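Local coordinates for chromosome partition protein Smc (Pyrococcus yayanosii, PDB 5XEI), which probably acts in chromosome condensation and partitioning as an ATP-hydrolysing, DNA-binding SMC protein, here its ATPase head with part of the coiled-coil arm, at residues Leu157-Leu162 with Gly402-Glu407; Glu360-Phe365 with Glu397-Gly402; Glu208-Asp213 with Pro317-Ala322. All blocks are in the same frame, centred on the assembly; numbering follows the deposited sequence.

Contact 1 of 3, residues Leu157-Leu162 with Gly402-Glu407; sequences LERRQL and GGLEIE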
loop_
_atom_site.group_PDB
_atom_site.type_symbol
_atom_site.label_atom_id
_atom_site.label_comp_id
_atom_site.label_asym_id
_atom_site.label_seq_id
_atom_site.Cartn_x
_atom_site.Cartn_y
_atom_site.Cartn_z
ATOM N N LEU A 157 -10.338 -5.420 20.485
ATOM C CA LEU A 157 -9.421 -5.309 19.358
ATOM C C LEU A 157 -9.844 -6.203 18.204
ATOM O O LEU A 157 -9.684 -5.819 17.052
ATOM C CB LEU A 157 -7.985 -5.617 19.791
ATOM C CG LEU A 157 -7.084 -4.373 19.801
ATOM C CD1 LEU A 157 -5.714 -4.604 20.440
ATOM C CD2 LEU A 157 -6.917 -3.830 18.397
ATOM N N GLU A 158 -10.422 -7.376 18.483
ATOM C CA GLU A 158 -10.890 -8.247 17.399
ATOM C C GLU A 158 -12.175 -7.741 16.729
ATOM O O GLU A 158 -12.494 -8.164 15.609
ATOM C CB GLU A 158 -11.102 -9.667 17.940
ATOM C CG GLU A 158 -9.813 -10.445 18.272
ATOM C CD GLU A 158 -10.083 -11.822 18.905
ATOM O OE1 GLU A 158 -9.156 -12.387 19.537
ATOM O OE2 GLU A 158 -11.224 -12.324 18.782
ATOM N N ARG A 159 -12.919 -6.852 17.389
ATOM C CA ARG A 159 -14.203 -6.380 16.885
ATOM C C ARG A 159 -14.071 -5.215 15.900
ATOM O O ARG A 159 -14.844 -5.132 14.934
ATOM C CB ARG A 159 -15.084 -5.990 18.075
ATOM C CG ARG A 159 -16.571 -6.107 17.831
ATOM C CD ARG A 159 -17.361 -6.102 19.152
ATOM N NE ARG A 159 -17.391 -7.402 19.836
ATOM C CZ ARG A 159 -16.815 -7.669 21.008
ATOM N NH1 ARG A 159 -16.922 -8.893 21.516
ATOM N NH2 ARG A 159 -16.147 -6.724 21.677
ATOM N N ARG A 160 -13.078 -4.338 16.097
ATOM C CA ARG A 160 -12.917 -3.148 15.258
ATOM C C ARG A 160 -12.781 -3.496 13.787
ATOM O O ARG A 160 -13.403 -2.854 12.931
ATOM C CB ARG A 160 -11.686 -2.357 15.700
ATOM C CG ARG A 160 -11.390 -1.117 14.851
ATOM C CD ARG A 160 -10.179 -0.384 15.383
ATOM N NE ARG A 160 -8.942 -1.160 15.240
ATOM C CZ ARG A 160 -8.490 -1.654 14.090
ATOM N NH1 ARG A 160 -9.142 -1.439 12.949
ATOM N NH2 ARG A 160 -7.365 -2.362 14.063
ATOM N N GLN A 161 -11.941 -4.489 13.480
ATOM C CA GLN A 161 -11.558 -4.796 12.105
ATOM C C GLN A 161 -12.751 -4.947 11.180
ATOM O O GLN A 161 -12.683 -4.574 10.004
ATOM C CB GLN A 161 -10.735 -6.073 12.080
ATOM C CG GLN A 161 -9.413 -5.938 12.772
ATOM C CD GLN A 161 -9.544 -5.650 14.250
ATOM O OE1 GLN A 161 -10.658 -5.526 14.770
ATOM N NE2 GLN A 161 -8.406 -5.479 14.929
ATOM N N LEU A 162 -13.850 -5.505 11.679
ATOM C CA LEU A 162 -15.029 -5.591 10.838
ATOM C C LEU A 162 -15.597 -4.208 10.542
ATOM O O LEU A 162 -16.096 -3.966 9.437
ATOM C CB LEU A 162 -16.077 -6.491 11.480
ATOM C CG LEU A 162 -17.348 -6.528 10.644
ATOM C CD1 LEU A 162 -17.899 -7.899 10.625
ATOM C CD2 LEU A 162 -18.375 -5.603 11.232
ATOM N N GLY A 402 -6.842 0.908 18.428
ATOM C CA GLY A 402 -7.658 0.536 19.556
ATOM C C GLY A 402 -8.640 -0.571 19.210
ATOM O O GLY A 402 -8.799 -0.983 18.065
ATOM N N GLY A 403 -9.291 -1.069 20.248
ATOM C CA GLY A 403 -10.363 -2.002 20.087
ATOM C C GLY A 403 -11.698 -1.296 20.053
ATOM O O GLY A 403 -11.793 -0.076 19.879
ATOM N N LEU A 404 -12.745 -2.077 20.261
ATOM C CA LEU A 404 -14.104 -1.557 20.222
ATOM C C LEU A 404 -14.964 -2.483 21.073
ATOM O O LEU A 404 -15.114 -3.661 20.741
ATOM C CB LEU A 404 -14.602 -1.485 18.786
ATOM C CG LEU A 404 -16.103 -1.341 18.554
ATOM C CD1 LEU A 404 -16.528 0.099 18.803
ATOM C CD2 LEU A 404 -16.472 -1.790 17.147
ATOM N N GLU A 405 -15.510 -1.970 22.166
ATOM C CA GLU A 405 -16.266 -2.815 23.065
ATOM C C GLU A 405 -17.736 -2.443 23.038
ATOM O O GLU A 405 -18.130 -1.409 22.493
ATOM C CB GLU A 405 -15.729 -2.713 24.488
ATOM C CG GLU A 405 -16.060 -3.943 25.306
ATOM C CD GLU A 405 -15.027 -4.162 26.362
ATOM O OE1 GLU A 405 -13.955 -3.516 26.267
ATOM O OE2 GLU A 405 -15.276 -4.973 27.276
ATOM N N ILE A 406 -18.538 -3.315 23.653
ATOM C CA ILE A 406 -19.979 -3.150 23.776
ATOM C C ILE A 406 -20.373 -3.162 25.245
ATOM O O ILE A 406 -19.797 -3.907 26.048
ATOM C CB ILE A 406 -20.730 -4.265 23.040
ATOM C CG1 ILE A 406 -20.240 -4.373 21.616
ATOM C CG2 ILE A 406 -22.199 -3.975 23.021
ATOM C CD1 ILE A 406 -20.976 -5.431 20.848
ATOM N N GLU A 407 -21.374 -2.347 25.587
ATOM C CA GLU A 407 -22.025 -2.399 26.887
ATOM C C GLU A 407 -23.527 -2.280 26.702
ATOM O O GLU A 407 -23.993 -1.487 25.882
ATOM C CB GLU A 407 -21.517 -1.299 27.806
ATOM C CG GLU A 407 -20.145 -1.604 28.306
ATOM C CD GLU A 407 -19.595 -0.524 29.202
ATOM O OE1 GLU A 407 -20.355 0.419 29.529
ATOM O OE2 GLU A 407 -18.400 -0.613 29.579
#
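Arg-160 makes the stronger polar link, with its NE 2.8 Å from Gly-402 O. The carbonyl oxygen lies at the edge of the guanidinium, 4° out of its plane, and is met nearly along the C=O axis, although the N-H...O angle of 131° shows a bent bond. The side chain runs out extended, CG anti to the backbone N, and the bend at chi3 (66°) sets NE toward this oxygen; NH1 forms a salt bridge with Asp-164. Arg-159 adds a weak hydrogen bond, its NH2 lying 3.4 Å from Leu-404 O, again in the guanidinium plane. Its stronger polar partner is Phe-151, through carbonyl and ring (cation-pi).

Outside these bonds the packing is largely of aliphatic groups on one another and on the Gly-402 to Gly-403 backbone. Arg-159 CD meets Ile-406 CD1 at 4.0 Å, the two side chains crossing at about a right angle. Leu-404 CB lies 4.3 Å from Arg-160 CB, and Leu-157 CD2 is 3.4 Å from Gly-402 O. Helix 156-167 thus packs on the middle strand, 404-409, of a small antiparallel sheet in the Smc head, the segment axes approaching to 6.7 Å. The chemistry is charged side chain to neutral backbone in a buried setting: Asp-164 is likely to balance the charge on Arg-160, while the carbonyl and ring of Phe-151 probably stabilise that on Arg-159.

Contact 2 of 3, residues Glu360-Phe365 with Glu397-Gly402; sequences EKKNVF and EDPFSG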
loop_
_atom_site.group_PDB
_atom_site.type_symbol
_atom_site.label_atom_id
_atom_site.label_comp_id
_atom_site.label_asym_id
_atom_site.label_seq_id
_atom_site.Cartn_x
_atom_site.Cartn_y
_atom_site.Cartn_z
ATOM N N GLU A 360 -8.822 11.952 6.252
ATOM C CA GLU A 360 -9.988 11.483 5.512
ATOM C C GLU A 360 -10.390 10.081 5.960
ATOM O O GLU A 360 -11.549 9.836 6.317
ATOM C CB GLU A 360 -9.698 11.489 4.020
ATOM C CG GLU A 360 -9.548 12.857 3.436
ATOM C CD GLU A 360 -9.157 12.796 1.978
ATOM O OE1 GLU A 360 -9.999 12.441 1.121
ATOM O OE2 GLU A 360 -7.979 13.062 1.692
ATOM N N LYS A 361 -9.433 9.145 5.940
ATOM C CA LYS A 361 -9.673 7.779 6.398
ATOM C C LYS A 361 -10.378 7.756 7.747
ATOM O O LYS A 361 -11.419 7.110 7.916
ATOM C CB LYS A 361 -8.335 7.047 6.477
ATOM C CG LYS A 361 -8.349 5.664 7.082
ATOM C CD LYS A 361 -6.903 5.195 7.303
ATOM C CE LYS A 361 -6.806 3.722 7.714
ATOM N NZ LYS A 361 -5.393 3.271 7.933
ATOM N N LYS A 362 -9.833 8.477 8.720
ATOM C CA LYS A 362 -10.424 8.460 10.046
ATOM C C LYS A 362 -11.856 8.991 10.010
ATOM O O LYS A 362 -12.768 8.354 10.547
ATOM C CB LYS A 362 -9.551 9.250 11.006
ATOM C CG LYS A 362 -10.245 9.505 12.292
ATOM C CD LYS A 362 -9.629 10.677 13.006
ATOM C CE LYS A 362 -8.655 10.224 14.060
ATOM N NZ LYS A 362 -9.071 10.728 15.410
ATOM N N ASN A 363 -12.086 10.128 9.344
ATOM C CA ASN A 363 -13.451 10.655 9.211
ATOM C C ASN A 363 -14.431 9.602 8.697
ATOM O O ASN A 363 -15.541 9.457 9.224
ATOM C CB ASN A 363 -13.489 11.857 8.271
ATOM C CG ASN A 363 -12.756 13.053 8.821
ATOM O OD1 ASN A 363 -12.408 13.094 9.994
ATOM N ND2 ASN A 363 -12.496 14.026 7.969
ATOM N N VAL A 364 -14.062 8.895 7.631
ATOM C CA VAL A 364 -14.962 7.878 7.110
ATOM C C VAL A 364 -15.197 6.822 8.166
ATOM O O VAL A 364 -16.311 6.312 8.325
ATOM C CB VAL A 364 -14.407 7.262 5.814
ATOM C CG1 VAL A 364 -15.443 6.360 5.181
ATOM C CG2 VAL A 364 -14.004 8.341 4.841
ATOM N N PHE A 365 -14.153 6.480 8.915
ATOM C CA PHE A 365 -14.314 5.465 9.941
ATOM C C PHE A 365 -15.311 5.923 10.991
ATOM O O PHE A 365 -16.267 5.204 11.316
ATOM C CB PHE A 365 -12.972 5.136 10.580
ATOM C CG PHE A 365 -13.075 4.151 11.690
ATOM C CD1 PHE A 365 -13.180 2.790 11.424
ATOM C CD2 PHE A 365 -13.091 4.571 13.008
ATOM C CE1 PHE A 365 -13.278 1.871 12.458
ATOM C CE2 PHE A 365 -13.181 3.647 14.050
ATOM C CZ PHE A 365 -13.265 2.309 13.772
ATOM N N GLU A 397 -8.578 8.848 19.627
ATOM C CA GLU A 397 -7.713 9.665 18.795
ATOM C C GLU A 397 -7.101 8.876 17.645
ATOM O O GLU A 397 -7.048 9.361 16.512
ATOM C CB GLU A 397 -6.617 10.295 19.647
ATOM C CG GLU A 397 -6.553 11.786 19.455
ATOM C CD GLU A 397 -5.469 12.421 20.286
ATOM O OE1 GLU A 397 -4.288 12.033 20.141
ATOM O OE2 GLU A 397 -5.804 13.321 21.077
ATOM N N ASP A 398 -6.608 7.668 17.915
ATOM C CA ASP A 398 -6.099 6.785 16.871
ATOM C C ASP A 398 -6.966 5.531 16.905
ATOM O O ASP A 398 -6.582 4.513 17.497
ATOM C CB ASP A 398 -4.614 6.480 17.054
ATOM C CG ASP A 398 -3.758 7.751 17.157
ATOM O OD1 ASP A 398 -2.749 7.841 16.421
ATOM O OD2 ASP A 398 -4.084 8.649 17.976
ATOM N N PRO A 399 -8.136 5.570 16.265
ATOM C CA PRO A 399 -9.046 4.431 16.386
ATOM C C PRO A 399 -8.437 3.158 15.868
ATOM O O PRO A 399 -8.770 2.083 16.368
ATOM C CB PRO A 399 -10.258 4.845 15.537
ATOM C CG PRO A 399 -9.982 6.241 15.066
ATOM C CD PRO A 399 -8.513 6.437 15.143
ATOM N N PHE A 400 -7.536 3.246 14.895
ATOM C CA PHE A 400 -7.038 2.052 14.223
ATOM C C PHE A 400 -6.024 1.285 15.046
ATOM O O PHE A 400 -5.579 0.222 14.612
ATOM C CB PHE A 400 -6.424 2.418 12.880
ATOM C CG PHE A 400 -7.339 3.189 12.007
ATOM C CD1 PHE A 400 -8.377 2.553 11.353
ATOM C CD2 PHE A 400 -7.170 4.552 11.851
ATOM C CE1 PHE A 400 -9.221 3.259 10.548
ATOM C CE2 PHE A 400 -8.014 5.277 11.049
ATOM C CZ PHE A 400 -9.047 4.634 10.392
ATOM N N SER A 401 -5.637 1.795 16.207
ATOM C CA SER A 401 -4.794 1.037 17.113
ATOM C C SER A 401 -5.536 0.670 18.385
ATOM O O SER A 401 -4.933 0.152 19.326
ATOM C CB SER A 401 -3.511 1.813 17.421
ATOM O OG SER A 401 -3.803 3.135 17.823
ATOM N N GLY A 402 -6.842 0.908 18.428
ATOM C CA GLY A 402 -7.658 0.536 19.556
ATOM C C GLY A 402 -8.640 -0.571 19.210
ATOM O O GLY A 402 -8.799 -0.983 18.065
#
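Lys-361 lies across Phe-400, and its chain can be followed outward from CB. CG, anti to the backbone N (chi1 173°), comes first, 3.5 Å from Phe-400 CZ at the outer end of the ring. The chain then runs extended, with CD 3.8 Å from the same CZ. CE stands over one face, 3.8 Å from the ring centroid in a CH-pi contact. The ammonium comes last, NZ lying 4.3 Å from that centroid and only 3° off the normal, a cation-pi arrangement; a salt bridge ties it also to Asp-173 of helix 170-246.

Other residues of 360-365, on helix 321-383, also border Phe-400. Lys-362 CA sits at the ring edge, 4.1 Å from CZ. The Phe-365 ring is oblique to it, with centroids 5.3 Å apart and planes at 54°, and also packs through CE2 against Pro-399 CB at 3.5 Å. Lys-362 NZ donates to Glu-397 O at 2.7 Å, tilted from the carbonyl plane; Pro-396 O is a weak second acceptor. The loop between strands 388-393 and 404-409 is thereby packed on helix 321-383 where the predicted coiled coil nears the head, helix 156-167 touching both phenylalanines. The two lysines do different work: one spends its charge on a pi face and a carboxylate, the other on loop carbonyls, with an apolar patch of Phe-365, Pro-399 and Phe-400 between them.

Contact 3 of 3, residues Glu208-Asp213 with Pro317-Ala322; sequences EKERND and PVNMKA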
loop_
_atom_site.group_PDB
_atom_site.type_symbol
_atom_site.label_atom_id
_atom_site.label_comp_id
_atom_site.label_asym_id
_atom_site.label_seq_id
_atom_site.Cartn_x
_atom_site.Cartn_y
_atom_site.Cartn_z
ATOM N N GLU A 208 39.385 25.307 -6.610
ATOM C CA GLU A 208 39.565 26.735 -6.355
ATOM C C GLU A 208 41.023 27.064 -6.116
ATOM O O GLU A 208 41.512 28.117 -6.545
ATOM C CB GLU A 208 38.752 27.191 -5.153
ATOM C CG GLU A 208 37.295 27.066 -5.367
ATOM C CD GLU A 208 36.506 26.792 -4.125
ATOM O OE1 GLU A 208 36.028 25.652 -4.014
ATOM O OE2 GLU A 208 36.320 27.722 -3.312
ATOM N N LYS A 209 41.728 26.186 -5.407
ATOM C CA LYS A 209 43.113 26.460 -5.060
ATOM C C LYS A 209 44.022 26.272 -6.267
ATOM O O LYS A 209 44.881 27.118 -6.543
ATOM C CB LYS A 209 43.536 25.568 -3.892
ATOM C CG LYS A 209 44.978 25.078 -3.944
ATOM C CD LYS A 209 45.367 24.464 -2.601
ATOM C CE LYS A 209 46.717 23.768 -2.643
ATOM N NZ LYS A 209 46.914 22.872 -1.454
ATOM N N GLU A 210 43.828 25.181 -7.005
ATOM C CA GLU A 210 44.539 24.996 -8.262
ATOM C C GLU A 210 44.217 26.108 -9.253
ATOM O O GLU A 210 45.118 26.631 -9.916
ATOM C CB GLU A 210 44.194 23.634 -8.843
ATOM C CG GLU A 210 44.423 22.521 -7.871
ATOM C CD GLU A 210 43.915 21.198 -8.383
ATOM O OE1 GLU A 210 44.131 20.875 -9.572
ATOM O OE2 GLU A 210 43.281 20.475 -7.588
ATOM N N ARG A 211 42.945 26.490 -9.370
ATOM C CA ARG A 211 42.613 27.572 -10.289
ATOM C C ARG A 211 43.460 28.796 -9.996
ATOM O O ARG A 211 44.066 29.384 -10.902
ATOM C CB ARG A 211 41.135 27.942 -10.211
ATOM C CG ARG A 211 40.822 29.180 -11.035
ATOM C CD ARG A 211 39.619 29.903 -10.492
ATOM N NE ARG A 211 39.837 30.366 -9.126
ATOM C CZ ARG A 211 38.862 30.523 -8.241
ATOM N NH1 ARG A 211 37.616 30.230 -8.574
ATOM N NH2 ARG A 211 39.128 30.948 -7.018
ATOM N N ASN A 212 43.531 29.176 -8.720
ATOM C CA ASN A 212 44.214 30.414 -8.378
ATOM C C ASN A 212 45.707 30.305 -8.612
ATOM O O ASN A 212 46.340 31.293 -8.988
ATOM C CB ASN A 212 43.933 30.802 -6.934
ATOM C CG ASN A 212 42.510 31.245 -6.722
ATOM O OD1 ASN A 212 41.891 30.881 -5.730
ATOM N ND2 ASN A 212 41.972 32.025 -7.666
ATOM N N ASP A 213 46.279 29.121 -8.407
ATOM C CA ASP A 213 47.684 28.935 -8.727
ATOM C C ASP A 213 47.903 28.983 -10.222
ATOM O O ASP A 213 48.864 29.597 -10.692
ATOM C CB ASP A 213 48.193 27.621 -8.154
ATOM C CG ASP A 213 48.425 27.710 -6.672
ATOM O OD1 ASP A 213 48.682 26.661 -6.046
ATOM O OD2 ASP A 213 48.341 28.842 -6.137
ATOM N N PRO A 317 54.243 21.969 -9.406
ATOM C CA PRO A 317 53.476 21.881 -10.655
ATOM C C PRO A 317 52.145 22.632 -10.563
ATOM O O PRO A 317 51.587 22.737 -9.461
ATOM C CB PRO A 317 53.228 20.373 -10.814
ATOM C CG PRO A 317 53.920 19.708 -9.638
ATOM C CD PRO A 317 54.058 20.759 -8.590
ATOM N N VAL A 318 51.659 23.153 -11.693
ATOM C CA VAL A 318 50.330 23.738 -11.769
ATOM C C VAL A 318 49.526 22.971 -12.806
ATOM O O VAL A 318 50.066 22.376 -13.736
ATOM C CB VAL A 318 50.348 25.244 -12.098
ATOM C CG1 VAL A 318 51.403 25.965 -11.258
ATOM C CG2 VAL A 318 50.543 25.476 -13.591
ATOM N N ASN A 319 48.212 22.981 -12.627
ATOM C CA ASN A 319 47.286 22.220 -13.460
ATOM C C ASN A 319 46.394 23.230 -14.167
ATOM O O ASN A 319 45.490 23.804 -13.559
ATOM C CB ASN A 319 46.485 21.237 -12.602
ATOM C CG ASN A 319 45.250 20.686 -13.310
ATOM O OD1 ASN A 319 45.201 20.587 -14.543
ATOM N ND2 ASN A 319 44.249 20.303 -12.523
ATOM N N MET A 320 46.635 23.475 -15.447
ATOM C CA MET A 320 45.883 24.551 -16.066
ATOM C C MET A 320 44.471 24.144 -16.445
ATOM O O MET A 320 43.623 25.027 -16.651
ATOM C CB MET A 320 46.623 25.091 -17.282
ATOM C CG MET A 320 48.050 25.472 -16.978
ATOM S SD MET A 320 48.312 27.107 -17.677
ATOM C CE MET A 320 47.297 28.039 -16.533
ATOM N N LYS A 321 44.194 22.837 -16.522
ATOM C CA LYS A 321 42.813 22.402 -16.678
ATOM C C LYS A 321 41.933 22.973 -15.572
ATOM O O LYS A 321 40.730 23.178 -15.774
ATOM C CB LYS A 321 42.732 20.878 -16.678
ATOM C CG LYS A 321 43.860 20.199 -17.409
ATOM C CD LYS A 321 43.488 19.910 -18.860
ATOM C CE LYS A 321 44.733 19.685 -19.749
ATOM N NZ LYS A 321 44.473 19.972 -21.212
ATOM N N ALA A 322 42.529 23.264 -14.411
ATOM C CA ALA A 322 41.772 23.732 -13.255
ATOM C C ALA A 322 40.929 24.964 -13.571
ATOM O O ALA A 322 39.808 25.089 -13.073
ATOM C CB ALA A 322 42.717 24.030 -12.092
#
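Glu-210 and Asn-319 meet through unlike first torsions: CG of Glu-210 is anti to its carbonyl carbon (chi1 -53°), whereas CG of Asn-319 is anti to its backbone N (chi1 164°). Beyond CG the glutamate is extended, and Asn-319 ND2 donates to Glu-210 OE1 at 3.0 Å. The N-H...O angle of 167° marks a nearly straight bond, with the oxygen close to the amide plane. Asn-319 OD1 faces its own chain, accepting a weak capping bond from Lys-321 N at 3.2 Å, so one amide links helix 170-246 to the turn that leads into helix 321-383. An alanine in place of Glu-210 would probably leave Asn-319 ND2 without this acceptor and its amide freer to turn away from the cap.

Packing is concentrated on Ala-322. Its CB rests 3.6 Å from Glu-210 CB and 3.7 Å from Arg-211 N, where the backbones come close, with CA atoms of Arg-211 and Ala-322 4.9 Å apart. Val-318 CG1 is more distant, 4.5 Å from Asp-213 O. Helix 170-246 here runs unbroken past the interruption between helices 298-315 and 321-383, an arrangement consistent with the joint of an SMC coiled-coil arm.

In the fold
Burial falls from contact 1, in the interior, through the partly buried contact 2 to the surface contact 3. Contacts 1 and 2 have centres about 13 Å apart and share Gly-402; Arg-160 of the first also packs on Phe-365 of the second, so the loop between strands 388-393 and 404-409 is held by helices 156-167 and 321-383 together. Contact 3 lies far along the arm, its centre about 63 Å from that of contact 2, yet uses the same helix 321-383, near its start. Near the head, two arginines and Lys-362 bond to backbone carbonyls, with aromatic packing in contact 2; on the arm, a carboxylate-amide bond sits beside the Ala-322 methyl.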